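Gp26 (Listeria phage P40, PDB 4JZ5) probably hydrolyses glycosidic bonds of the Listeria cell-wall peptidoglycan, acting as a phage endolysin through its catalytic domain of glycosyl hydrolase family 25. Local coordinates at residues Q64-L69 / K102-L107. Residues are numbered along the deposited sequence; the frame is centred on the assembly and turned at random.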
loop_
_atom_site.group_PDB
_atom_site.type_symbol
_atom_site.label_atom_id
_atom_site.label_comp_id
_atom_site.label_asym_id
_atom_site.label_seq_id
_atom_site.Cartn_x
_atom_site.Cartn_y
_atom_site.Cartn_z
ATOM N N GLN A 64 0.058 15.439 4.769
ATOM C CA GLN A 64 0.735 16.173 3.710
ATOM C C GLN A 64 0.559 15.486 2.367
ATOM O O GLN A 64 0.227 16.122 1.364
ATOM C CB GLN A 64 2.220 16.321 4.022
ATOM C CG GLN A 64 2.989 17.043 2.955
ATOM C CD GLN A 64 4.473 16.905 3.142
ATOM O OE1 GLN A 64 5.000 17.240 4.205
ATOM N NE2 GLN A 64 5.164 16.394 2.127
ATOM N N HIS A 65 0.788 14.177 2.340
ATOM C CA HIS A 65 0.687 13.434 1.105
ATOM C C HIS A 65 -0.750 13.380 0.613
ATOM O O HIS A 65 -1.004 13.544 -0.577
ATOM C CB HIS A 65 1.250 12.014 1.262
ATOM C CG HIS A 65 2.737 11.997 1.360
ATOM N ND1 HIS A 65 3.491 11.023 1.982
ATOM C CD2 HIS A 65 3.612 12.899 0.867
ATOM C CE1 HIS A 65 4.771 11.336 1.853
ATOM N NE2 HIS A 65 4.869 12.470 1.189
ATOM N N ALA A 66 -1.707 13.150 1.508
ATOM C CA ALA A 66 -3.099 13.101 1.087
ATOM C C ALA A 66 -3.527 14.425 0.460
ATOM O O ALA A 66 -4.163 14.447 -0.605
ATOM C CB ALA A 66 -4.002 12.758 2.262
ATOM N N LYS A 67 -3.180 15.521 1.112
ATOM C CA LYS A 67 -3.516 16.836 0.586
ATOM C C LYS A 67 -2.803 17.112 -0.729
ATOM O O LYS A 67 -3.366 17.731 -1.635
ATOM C CB LYS A 67 -3.165 17.926 1.592
ATOM C CG LYS A 67 -4.074 17.943 2.799
ATOM C CD LYS A 67 -3.750 19.067 3.762
ATOM C CE LYS A 67 -2.392 18.902 4.398
ATOM N NZ LYS A 67 -2.148 19.930 5.445
ATOM N N GLY A 68 -1.546 16.701 -0.832
ATOM C CA GLY A 68 -0.782 16.969 -2.037
ATOM C C GLY A 68 -1.306 16.213 -3.237
ATOM O O GLY A 68 -1.347 16.731 -4.358
ATOM N N LEU A 69 -1.691 14.964 -3.016
ATOM C CA LEU A 69 -2.233 14.155 -4.087
ATOM C C LEU A 69 -3.638 14.649 -4.464
ATOM O O LEU A 69 -3.966 14.760 -5.639
ATOM C CB LEU A 69 -2.240 12.690 -3.651
ATOM C CG LEU A 69 -0.838 12.127 -3.387
ATOM C CD1 LEU A 69 -0.889 10.851 -2.573
ATOM C CD2 LEU A 69 -0.085 11.884 -4.686
ATOM N N LYS A 102 -10.516 8.108 7.473
ATOM C CA LYS A 102 -11.369 9.207 7.899
ATOM C C LYS A 102 -10.620 10.541 7.937
ATOM O O LYS A 102 -11.170 11.567 7.564
ATOM C CB LYS A 102 -11.977 8.893 9.265
ATOM C CG LYS A 102 -12.974 7.741 9.260
ATOM C CD LYS A 102 -13.383 7.412 10.695
ATOM C CE LYS A 102 -14.526 6.418 10.801
ATOM N NZ LYS A 102 -14.929 6.234 12.229
ATOM N N LYS A 103 -9.380 10.544 8.394
ATOM C CA LYS A 103 -8.585 11.767 8.426
ATOM C C LYS A 103 -8.404 12.341 7.021
ATOM O O LYS A 103 -8.507 13.544 6.802
ATOM C CB LYS A 103 -7.219 11.495 9.041
ATOM C CG LYS A 103 -7.194 11.292 10.541
ATOM C CD LYS A 103 -5.783 10.938 11.001
ATOM C CE LYS A 103 -5.733 10.645 12.483
ATOM N NZ LYS A 103 -5.953 11.870 13.290
ATOM N N CYS A 104 -8.124 11.467 6.060
ATOM C CA CYS A 104 -8.011 11.915 4.684
ATOM C C CYS A 104 -9.319 12.538 4.213
ATOM O O CYS A 104 -9.326 13.599 3.606
ATOM C CB CYS A 104 -7.640 10.756 3.775
ATOM S SG CYS A 104 -5.939 10.166 4.026
ATOM N N ARG A 105 -10.438 11.880 4.505
ATOM C CA ARG A 105 -11.729 12.406 4.074
ATOM C C ARG A 105 -12.057 13.735 4.764
ATOM O O ARG A 105 -12.675 14.608 4.156
ATOM C CB ARG A 105 -12.847 11.380 4.292
ATOM C CG ARG A 105 -12.682 10.113 3.469
ATOM C CD ARG A 105 -14.028 9.455 3.183
ATOM N NE ARG A 105 -14.835 10.309 2.317
ATOM C CZ ARG A 105 -16.010 10.846 2.622
ATOM N NH1 ARG A 105 -16.600 10.626 3.790
ATOM N NH2 ARG A 105 -16.579 11.623 1.729
ATOM N N GLN A 106 -11.643 13.907 6.017
ATOM C CA GLN A 106 -11.824 15.168 6.718
ATOM C C GLN A 106 -11.133 16.319 5.992
ATOM O O GLN A 106 -11.595 17.460 6.064
ATOM C CB GLN A 106 -11.300 15.066 8.149
ATOM C CG GLN A 106 -11.462 16.333 8.974
ATOM C CD GLN A 106 -12.820 16.444 9.635
ATOM O OE1 GLN A 106 -13.483 15.439 9.895
ATOM N NE2 GLN A 106 -13.237 17.672 9.920
ATOM N N LEU A 107 -10.030 16.035 5.302
ATOM C CA LEU A 107 -9.290 17.045 4.554
ATOM C C LEU A 107 -9.822 17.196 3.135
ATOM O O LEU A 107 -9.277 17.957 2.343
ATOM C CB LEU A 107 -7.817 16.672 4.518
ATOM C CG LEU A 107 -7.158 16.636 5.898
ATOM C CD1 LEU A 107 -5.817 15.922 5.829
ATOM C CD2 LEU A 107 -6.999 18.043 6.451
#
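Ala-66 and Cys-104 form the inner half of a small apolar contact between two neighbouring helices, 62-72 and the C-terminal end of 87-106, on the outside of the strand layer; Lys-67 and Leu-107 form its outer, exposed half. No hydrogen bond joins the two segments, which bury 161 Å² between them. The nearest CA atoms across them are those of Ala-66 and Cys-104, 6.2 Å apart. The CB methyl of Ala-66 points toward the other helix and meets SG of Cys-104 at 3.7 Å. A chi1 of -70°, with SG anti to the carbonyl carbon, brings the sulfur to the alanine although the CB bond does not aim there. Both helices pack on the outside of the curled, barrel-like sheet of the glycosyl hydrolase family 25 domain, as crossovers between parallel strands: helix 62-72 lies in the connection from strand 46-53 to strand 76-81, which includes the short strand 57-58, and helix 87-106 connects strand 76-81 to strand 114-117. Below the pair, Ala-66 rests on Ile-49 and Phe-76, and Cys-104 on Leu-78. Nearer the surface, CD1 of Leu-107, just past the last helical turn, reaches CG of Lys-67 at 4.0 Å, the two side chains crossing at a slant. Toward Leu-107 the lysine offers its aliphatic base; the chain bends farther out, at chi3 (-66°). Leu-107 also touches Glu-63, one turn before Lys-67.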